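Local structure of NAD-dependent dehydrogenase (4Z0P) at residues 8-13 with 292-297; 118-123 with 131-136; 201-206 with 236-241. The protein reduces glyoxylate and hydroxypyruvate with NADPH as the hydride donor, as a member of the D-isomer specific 2-hydroxyacid dehydrogenase family. One frame throughout, in Å; residues are numbered along the deposited sequence. Where two conformers were deposited one is given.

Contact 1: residues 8-13 with 292-297; sequences VIVDLK and ALFVHV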
# COMPACT_ATOMS: atom_id res chain seq x y z
N VAL A 8 -2.53 37.38 -12.41
CA VAL A 8 -3.16 36.23 -11.77
C VAL A 8 -2.90 36.38 -10.30
O VAL A 8 -1.74 36.54 -9.88
CB VAL A 8 -2.57 34.87 -12.24
CG1 VAL A 8 -3.27 33.71 -11.54
CG2 VAL A 8 -2.71 34.71 -13.74
N ILE A 9 -3.97 36.38 -9.52
CA ILE A 9 -3.88 36.40 -8.06
C ILE A 9 -3.70 34.95 -7.58
O ILE A 9 -4.43 34.06 -8.00
CB ILE A 9 -5.18 36.94 -7.45
CG1 ILE A 9 -5.32 38.43 -7.79
CG2 ILE A 9 -5.22 36.72 -5.95
CD1 ILE A 9 -6.75 38.94 -7.71
N VAL A 10 -2.74 34.77 -6.67
CA VAL A 10 -2.47 33.48 -6.03
C VAL A 10 -2.68 33.68 -4.52
O VAL A 10 -1.97 34.46 -3.87
CB VAL A 10 -1.04 32.99 -6.34
CG1 VAL A 10 -0.73 31.70 -5.58
CG2 VAL A 10 -0.87 32.76 -7.85
N ASP A 11 -3.69 32.99 -3.97
CA ASP A 11 -4.00 33.05 -2.54
C ASP A 11 -4.24 31.64 -2.03
O ASP A 11 -5.38 31.21 -1.85
CB ASP A 11 -5.22 33.94 -2.27
CG ASP A 11 -5.45 34.18 -0.82
OD1 ASP A 11 -4.60 33.90 0.03
OD2 ASP A 11 -6.53 34.69 -0.49
N LEU A 12 -3.13 30.93 -1.82
CA LEU A 12 -3.14 29.51 -1.53
C LEU A 12 -2.54 29.21 -0.19
O LEU A 12 -1.34 29.39 -0.01
CB LEU A 12 -2.29 28.77 -2.57
CG LEU A 12 -2.80 28.79 -4.01
CD1 LEU A 12 -1.76 28.19 -4.95
CD2 LEU A 12 -4.11 28.07 -4.12
N LYS A 13 -3.35 28.68 0.74
CA LYS A 13 -2.84 28.31 2.05
C LYS A 13 -2.26 26.90 1.96
O LYS A 13 -2.84 25.96 2.47
CB LYS A 13 -3.92 28.42 3.12
CG LYS A 13 -3.44 28.32 4.54
CD LYS A 13 -4.40 29.05 5.49
CE LYS A 13 -4.09 28.80 6.96
NZ LYS A 13 -4.73 27.55 7.47
N ALA A 292 1.88 21.67 -11.01
CA ALA A 292 0.82 21.08 -11.82
C ALA A 292 -0.46 21.93 -11.78
O ALA A 292 -1.14 22.09 -12.79
CB ALA A 292 0.55 19.62 -11.39
N LEU A 293 -0.79 22.46 -10.60
CA LEU A 293 -1.89 23.40 -10.45
C LEU A 293 -1.75 24.60 -11.37
O LEU A 293 -2.69 24.94 -12.09
CB LEU A 293 -1.99 23.84 -8.99
CG LEU A 293 -3.08 24.87 -8.69
CD1 LEU A 293 -4.48 24.34 -8.98
CD2 LEU A 293 -2.91 25.30 -7.23
N PHE A 294 -0.57 25.21 -11.38
CA PHE A 294 -0.35 26.38 -12.23
C PHE A 294 -0.39 26.02 -13.73
O PHE A 294 -0.94 26.78 -14.52
CB PHE A 294 0.95 27.10 -11.89
CG PHE A 294 0.96 27.77 -10.54
CD1 PHE A 294 -0.23 28.07 -9.83
CD2 PHE A 294 2.16 28.18 -10.00
CE1 PHE A 294 -0.19 28.72 -8.61
CE2 PHE A 294 2.21 28.83 -8.76
CZ PHE A 294 1.03 29.09 -8.07
N VAL A 295 0.12 24.85 -14.11
CA VAL A 295 0.00 24.41 -15.51
C VAL A 295 -1.48 24.27 -15.91
O VAL A 295 -1.90 24.71 -16.99
CB VAL A 295 0.78 23.09 -15.74
CG1 VAL A 295 0.41 22.45 -17.09
CG2 VAL A 295 2.27 23.37 -15.67
N HIS A 296 -2.25 23.64 -15.02
CA HIS A 296 -3.70 23.49 -15.19
C HIS A 296 -4.41 24.83 -15.34
O HIS A 296 -5.19 25.02 -16.27
CB HIS A 296 -4.27 22.64 -14.04
CG HIS A 296 -5.68 22.96 -13.64
ND1 HIS A 296 -6.78 22.37 -14.22
CD2 HIS A 296 -6.15 23.74 -12.63
CE1 HIS A 296 -7.87 22.79 -13.62
NE2 HIS A 296 -7.52 23.63 -12.66
N VAL A 297 -4.09 25.78 -14.46
CA VAL A 297 -4.70 27.11 -14.53
C VAL A 297 -4.31 27.81 -15.84
O VAL A 297 -5.18 28.39 -16.51
CB VAL A 297 -4.36 27.98 -13.31
CG1 VAL A 297 -4.91 29.40 -13.47
CG2 VAL A 297 -4.94 27.38 -12.04

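Contact 2: residues 118-123 with 131-136; sequences HRAYEA and RDLSQP. With OXD (oxalic acid), chain D.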
# COMPACT_ATOMS: atom_id res chain seq x y z
N HIS A 118 -1.52 -4.27 10.34
CA HIS A 118 -0.32 -3.51 10.69
C HIS A 118 -0.30 -3.12 12.15
O HIS A 118 0.73 -3.27 12.81
CB HIS A 118 -0.17 -2.29 9.80
CG HIS A 118 1.02 -1.46 10.14
ND1 HIS A 118 2.30 -1.89 9.88
CD2 HIS A 118 1.13 -0.25 10.73
CE1 HIS A 118 3.15 -0.96 10.27
NE2 HIS A 118 2.47 0.05 10.78
N ARG A 119 -1.43 -2.64 12.68
CA ARG A 119 -1.45 -2.25 14.10
C ARG A 119 -1.22 -3.43 15.06
O ARG A 119 -0.50 -3.29 16.04
CB ARG A 119 -2.67 -1.41 14.46
CG ARG A 119 -2.50 0.07 14.04
CD ARG A 119 -1.62 0.89 15.00
NE ARG A 119 -1.41 2.30 14.60
CZ ARG A 119 -2.34 3.26 14.71
NH1 ARG A 119 -3.53 2.98 15.19
NH2 ARG A 119 -2.07 4.51 14.35
N ALA A 120 -1.77 -4.60 14.74
CA ALA A 120 -1.49 -5.81 15.51
C ALA A 120 -0.02 -6.18 15.52
O ALA A 120 0.54 -6.47 16.57
CB ALA A 120 -2.34 -6.97 15.03
N TYR A 121 0.61 -6.14 14.35
CA TYR A 121 2.03 -6.44 14.25
C TYR A 121 2.89 -5.39 14.93
O TYR A 121 3.90 -5.71 15.53
CB TYR A 121 2.46 -6.68 12.80
CG TYR A 121 2.04 -8.02 12.27
CD1 TYR A 121 2.51 -9.21 12.83
CD2 TYR A 121 1.21 -8.12 11.16
CE1 TYR A 121 2.15 -10.46 12.31
CE2 TYR A 121 0.83 -9.35 10.66
CZ TYR A 121 1.32 -10.52 11.22
OH TYR A 121 0.98 -11.75 10.70
N GLU A 122 2.44 -4.12 14.90
CA GLU A 122 3.16 -3.08 15.65
C GLU A 122 3.03 -3.26 17.16
O GLU A 122 3.99 -3.04 17.89
CB GLU A 122 2.70 -1.68 15.26
CG GLU A 122 3.09 -1.27 13.84
CD GLU A 122 4.59 -1.11 13.70
OE1 GLU A 122 5.15 -0.32 14.45
OE2 GLU A 122 5.20 -1.81 12.87
N ALA A 123 1.85 -3.70 17.61
CA ALA A 123 1.64 -3.97 19.05
C ALA A 123 2.52 -5.13 19.50
O ALA A 123 3.13 -5.11 20.58
CB ALA A 123 0.18 -4.24 19.35
N ARG A 131 5.22 -13.17 16.50
CA ARG A 131 4.03 -13.99 16.36
C ARG A 131 3.40 -13.79 15.01
O ARG A 131 2.88 -12.73 14.72
CB ARG A 131 3.01 -13.65 17.46
CG ARG A 131 1.79 -14.51 17.47
CD ARG A 131 0.82 -14.10 18.59
NE ARG A 131 -0.50 -14.68 18.35
CZ ARG A 131 -1.66 -14.15 18.74
NH1 ARG A 131 -2.79 -14.78 18.45
NH2 ARG A 131 -1.72 -12.99 19.41
N ASP A 132 3.31 -14.87 14.24
CA ASP A 132 2.62 -14.86 12.95
C ASP A 132 1.13 -14.94 13.16
O ASP A 132 0.67 -15.75 13.97
CB ASP A 132 3.06 -16.06 12.10
CG ASP A 132 4.54 -16.00 11.75
OD1 ASP A 132 5.15 -14.96 12.05
OD2 ASP A 132 5.09 -16.97 11.19
N LEU A 133 0.36 -14.12 12.44
CA LEU A 133 -1.09 -14.13 12.54
C LEU A 133 -1.69 -14.72 11.28
O LEU A 133 -1.16 -14.56 10.18
CB LEU A 133 -1.62 -12.69 12.68
CG LEU A 133 -1.00 -11.93 13.86
CD1 LEU A 133 -1.47 -10.48 13.81
CD2 LEU A 133 -1.34 -12.59 15.18
N SER A 134 -2.82 -15.38 11.44
CA SER A 134 -3.56 -15.86 10.28
C SER A 134 -3.92 -14.66 9.41
O SER A 134 -4.34 -13.62 9.92
CB SER A 134 -4.80 -16.66 10.69
OG SER A 134 -4.42 -17.98 11.03
N GLN A 135 -3.77 -14.81 8.09
CA GLN A 135 -3.78 -13.66 7.20
C GLN A 135 -4.60 -13.87 5.93
O GLN A 135 -4.27 -14.72 5.10
CB GLN A 135 -2.33 -13.33 6.84
CG GLN A 135 -2.16 -12.15 5.89
CD GLN A 135 -2.66 -10.87 6.51
OE1 GLN A 135 -2.12 -10.42 7.52
NE2 GLN A 135 -3.72 -10.30 5.95
N PRO A 136 -5.68 -13.11 5.76
CA PRO A 136 -6.40 -13.15 4.49
C PRO A 136 -5.62 -12.49 3.36
O PRO A 136 -4.72 -11.68 3.60
CB PRO A 136 -7.66 -12.35 4.78
CG PRO A 136 -7.29 -11.44 5.88
CD PRO A 136 -6.34 -12.22 6.74
C1 OXD D . 3.36 2.64 13.07
C2 OXD D . 1.96 2.41 13.39
O3 OXD D . 4.05 3.33 13.83
O4 OXD D . 1.11 2.49 12.48
O5 OXD D . 3.81 2.13 12.02
O6 OXD D . 1.64 2.14 14.56
O HOH W 1 0.31 -11.38 8.07

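Contact 3: residues 201-206 with 236-241; sequences LPLTPD and GGSQVE. With NDP (NADPH dihydro-nicotinamide-adenine-dinucleotide phosphate), chain H.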
# COMPACT_ATOMS: atom_id res chain seq x y z
N LEU A 201 -16.35 11.13 -1.32
CA LEU A 201 -17.46 12.03 -1.67
C LEU A 201 -17.06 13.48 -1.40
O LEU A 201 -16.31 13.76 -0.46
CB LEU A 201 -18.69 11.74 -0.82
CG LEU A 201 -19.46 10.44 -1.06
CD1 LEU A 201 -20.42 10.18 0.09
CD2 LEU A 201 -20.18 10.49 -2.40
N PRO A 202 -17.58 14.42 -2.19
CA PRO A 202 -17.54 15.84 -1.78
C PRO A 202 -18.41 16.07 -0.55
O PRO A 202 -19.26 15.23 -0.25
CB PRO A 202 -18.10 16.59 -2.98
CG PRO A 202 -18.86 15.56 -3.77
CD PRO A 202 -18.48 14.19 -3.33
N LEU A 203 -18.14 17.17 0.16
CA LEU A 203 -19.08 17.70 1.15
C LEU A 203 -20.08 18.54 0.43
O LEU A 203 -19.72 19.54 -0.21
CB LEU A 203 -18.41 18.56 2.22
CG LEU A 203 -19.36 19.08 3.32
CD1 LEU A 203 -20.13 17.98 4.04
CD2 LEU A 203 -18.59 19.92 4.32
N THR A 204 -21.34 18.16 0.55
CA THR A 204 -22.46 18.97 0.09
C THR A 204 -23.54 18.89 1.16
O THR A 204 -23.47 18.03 2.05
CB THR A 204 -23.05 18.42 -1.21
OG1 THR A 204 -23.72 17.19 -0.93
CG2 THR A 204 -21.94 18.19 -2.23
N PRO A 205 -24.59 19.68 1.02
CA PRO A 205 -25.68 19.51 1.98
C PRO A 205 -26.25 18.10 2.01
O PRO A 205 -26.61 17.60 3.07
CB PRO A 205 -26.68 20.57 1.55
CG PRO A 205 -25.83 21.65 0.98
CD PRO A 205 -24.80 20.90 0.20
N ASP A 206 -26.23 17.42 0.88
CA ASP A 206 -26.74 16.06 0.81
C ASP A 206 -25.79 15.00 1.36
O ASP A 206 -26.22 13.90 1.64
CB ASP A 206 -27.12 15.70 -0.64
CG ASP A 206 -28.34 16.41 -1.13
OD1 ASP A 206 -29.15 16.87 -0.33
OD2 ASP A 206 -28.47 16.53 -2.36
N GLY A 236 -14.48 15.94 6.21
CA GLY A 236 -14.88 15.70 7.59
C GLY A 236 -16.33 15.95 7.90
O GLY A 236 -16.94 15.23 8.68
N GLY A 237 -16.91 16.93 7.24
CA GLY A 237 -18.32 17.23 7.48
C GLY A 237 -19.29 16.13 7.06
O GLY A 237 -20.45 16.17 7.44
N SER A 238 -18.81 15.16 6.28
CA SER A 238 -19.63 14.01 5.90
C SER A 238 -19.72 12.94 6.99
O SER A 238 -20.52 12.02 6.86
CB SER A 238 -19.14 13.39 4.58
OG SER A 238 -19.29 14.32 3.52
N GLN A 239 -18.92 13.05 8.06
CA GLN A 239 -18.94 12.03 9.09
C GLN A 239 -19.40 12.57 10.42
O GLN A 239 -19.37 13.79 10.68
CB GLN A 239 -17.56 11.37 9.22
CG GLN A 239 -16.52 12.20 9.95
CD GLN A 239 -15.09 11.88 9.57
OE1 GLN A 239 -14.81 11.11 8.64
NE2 GLN A 239 -14.15 12.48 10.30
N VAL A 240 -19.91 11.65 11.25
CA VAL A 240 -20.34 11.98 12.61
C VAL A 240 -19.31 11.35 13.54
O VAL A 240 -19.37 10.14 13.82
CB VAL A 240 -21.77 11.47 12.91
CG1 VAL A 240 -22.22 11.93 14.29
CG2 VAL A 240 -22.73 11.97 11.85
N GLU A 241 -18.36 12.15 13.99
CA GLU A 241 -17.25 11.62 14.79
C GLU A 241 -17.68 11.02 16.12
O GLU A 241 -17.09 10.05 16.56
CB GLU A 241 -16.17 12.69 15.01
CG GLU A 241 -15.40 12.88 13.71
CD GLU A 241 -14.53 14.12 13.64
OE1 GLU A 241 -14.28 14.75 14.68
OE2 GLU A 241 -14.11 14.43 12.53
PA NDP H . -15.93 14.09 -8.45
O1A NDP H . -16.89 15.26 -8.62
O2A NDP H . -15.20 13.62 -9.66
O5B NDP H . -16.79 12.89 -7.87
C5B NDP H . -17.76 13.03 -6.86
C4B NDP H . -18.53 11.74 -6.76
O4B NDP H . -19.38 11.84 -5.63
C3B NDP H . -19.43 11.46 -7.96
O3B NDP H . -19.41 10.05 -8.20
C2B NDP H . -20.79 11.90 -7.48
O2B NDP H . -21.89 11.24 -8.08
C1B NDP H . -20.70 11.50 -6.03
N9A NDP H . -21.72 12.21 -5.24
C8A NDP H . -21.83 13.52 -4.94
N7A NDP H . -22.87 13.80 -4.20
C5A NDP H . -23.48 12.60 -4.01
C6A NDP H . -24.65 12.21 -3.33
N6A NDP H . -25.43 13.09 -2.66
N1A NDP H . -24.99 10.89 -3.33
C2A NDP H . -24.22 10.02 -3.99
N3A NDP H . -23.10 10.27 -4.67
C4A NDP H . -22.77 11.59 -4.63
O3 NDP H . -14.96 14.55 -7.25
PN NDP H . -13.46 13.95 -7.06
O1N NDP H . -13.48 12.46 -7.17
O2N NDP H . -12.49 14.72 -7.89
O5D NDP H . -13.21 14.45 -5.57
C5D NDP H . -14.02 13.94 -4.53
C4D NDP H . -13.78 14.70 -3.24
O4D NDP H . -12.54 14.29 -2.64
C3D NDP H . -13.62 16.21 -3.35
O3D NDP H . -14.90 16.85 -3.47
C2D NDP H . -12.88 16.62 -2.09
O2D NDP H . -13.82 16.95 -1.05
C1D NDP H . -12.16 15.30 -1.72
N1N NDP H . -10.70 15.43 -1.74
C2N NDP H . -9.95 15.26 -0.58
C3N NDP H . -8.59 15.36 -0.59
C7N NDP H . -7.74 15.03 0.61
O7N NDP H . -6.56 15.41 0.60
N7N NDP H . -8.26 14.38 1.63
C4N NDP H . -7.89 15.72 -1.84
C5N NDP H . -8.77 15.90 -3.03
C6N NDP H . -10.08 15.74 -2.96
P2B NDP H . -22.34 11.57 -9.59
O1X NDP H . -21.25 10.95 -10.43
O2X NDP H . -23.66 10.84 -9.69
O3X NDP H . -22.43 13.05 -9.70
O HOH W 2 -17.07 13.50 2.09

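Contact 1: residues 8-13 with 292-297
Phe294 on the helix lays the far end of its ring against Val10 and Leu12 of strand 8-12, and these two residues with Leu293 make up the tight part of the contact. Val10 meets the ring edge, near the ring plane, with CG1 4.0 Å from Phe294 CZ; its other methyl, CG2, 4.1 Å from the same CZ, stands further off the plane on the same side. Leu12 follows two residues on along the same face of the strand. Its CD1 approaches the ring obliquely, 4.0 Å from Phe294 CE1, and also touches Leu293 CD2 at 3.9 Å, the two leucines reaching tip to tip. A long, flat side chain suits position 294, because the axes of strand 8-12 and helix 292-297 stay 12.1 Å apart and run closer to antiparallel than parallel, at 148°. With CG placed opposite the carbonyl carbon (chi1 -67°), the phenylalanine ring spans much of that gap. Val10 offers two branch methyls to the ring end; Leu12 reaches further, to both Phe294 and Leu293.

Between these segments the fit is looser at Val8 and Val297, whose side chains stop 5.0 Å short of the opposite segment, though both pack on Val52 of strand 50-54. Val295 on the far side of the helix and Lys13 just past the strand are exposed. Strand 8-12 is hydrogen-bonded between strands 32-34 and 50-54 in a parallel sheet, and helix 290-305 packs on it beside helix 16-23, whose Ala22 and Leu23 touch Phe294; Phe27, beyond that helix, meets its ring.

Contact 2: residues 118-123 with 131-136
Helix 118-126 carries part of an oxalate pocket on one side, at the subunit interface, and on another side Tyr121 and Ala120 are packed by the loop 131-136. The ring of Tyr121 is the hub: Leu133 CD1 sits over one face, 4.0 Å from the ring centroid and 17° off its normal, a CH-pi contact, and the same methyl reaches Ala120 CB at 3.8 Å. Alanine, with just one methyl, lets the leucine come close to the helix. Tyrosine suits the site because its ring gives Leu133 a face while its hydroxyl accepts from the backbone: Leu133 N donates to Tyr121 OH over 3.0 Å. A water lies 2.7 Å from that hydroxyl and donates to Gln135 OE1, extending the link down the loop. Arg131 O lies at the ring edge, 3.4 Å from Tyr121 CE1, and is buried without a partner. Gln135 is tied down at both ends of its amide, by Gln117 at OE1 and by Leu115 O and Pro136 O at NE2.

On the oxalate side, His118 NE2 donates to O5 at 2.8 Å and 166°, with Glu122 CG lying over one face of the imidazole, toward its rim. Bent at chi2 (-79°), Arg119 turns NE to O6, with a weaker bond to O4. His118 and Arg119 of the second subunit also bind this oxalate, and Arg119 and Glu122 form reciprocal salt bridges between the chains. The helix follows helix 97-115, whose Leu113 touches His118; the loop leads on to strand 142-146, with Pro136 resting on Leu115.

Contact 3: residues 201-206 with 236-241
Leu203 rests one methyl on the backbone of the turn at 236-238, its CD1 lying 3.6 Å from Gly237 C and 3.8 Å from Ser238 OG. Having no side chain, Gly237 allows Leu203 to lie directly on its backbone. Extending with CG opposite its own backbone N (chi1 -177°), Leu203 sends its branch toward the turn.

The next shell is polar. Small and hydroxylated, Ser238 reaches from its own loop toward 201-206 through a water, which lies 2.8 Å from Ser238 OG and donates to Leu201 O at 2.7 Å. Thr207 braces both loops, its O hydrogen-bonded to Ser238 OG and its OG1 to Pro202 O and Thr204 N. Within loop 236-241, Gln239 NE2 donates to Glu241 OE2 over 3.0 Å, on the anti lone pair of the carboxylate; Val260 O and Asn232 bind the same glutamine amide.

Loop 201-206 turns its other side to NADPH. Pro202 CB is 3.2 Å from O3D, a hydroxyl oxygen of the nicotinamide ribose, and Leu201 CD2 packs 3.6 Å from C4A of the adenine. The compact proline ring and the branched leucine thus line this side of the cofactor, the leucine against the base. Both loops follow parallel strands, 196-199 and 229-232, at their C-terminal ends, where a Rossmann fold characteristically binds its dinucleotide.

The three contacts occupy separate parts of the subunit and none touches another. Contact 1 joins residues from near the two ends of the chain, and contacts 2 and 3 are nested in the long loop it closes. Contacts 1 and 2 lie on opposite sides of the chain's centre, their centres 44 Å apart; contact 3 is 26 Å from contact 1 and 32 Å from contact 2, centre to centre. Contact 3 borders NADPH directly, whereas the side chain of Leu293 in contact 1 is about 11 Å from the cofactor and about 9 Å from a bound oxalate. The side chain of Pro202 in contact 3 is about 9 Å from a bound oxalate. Contact 2 instead adjoins the oxalate held between subunits.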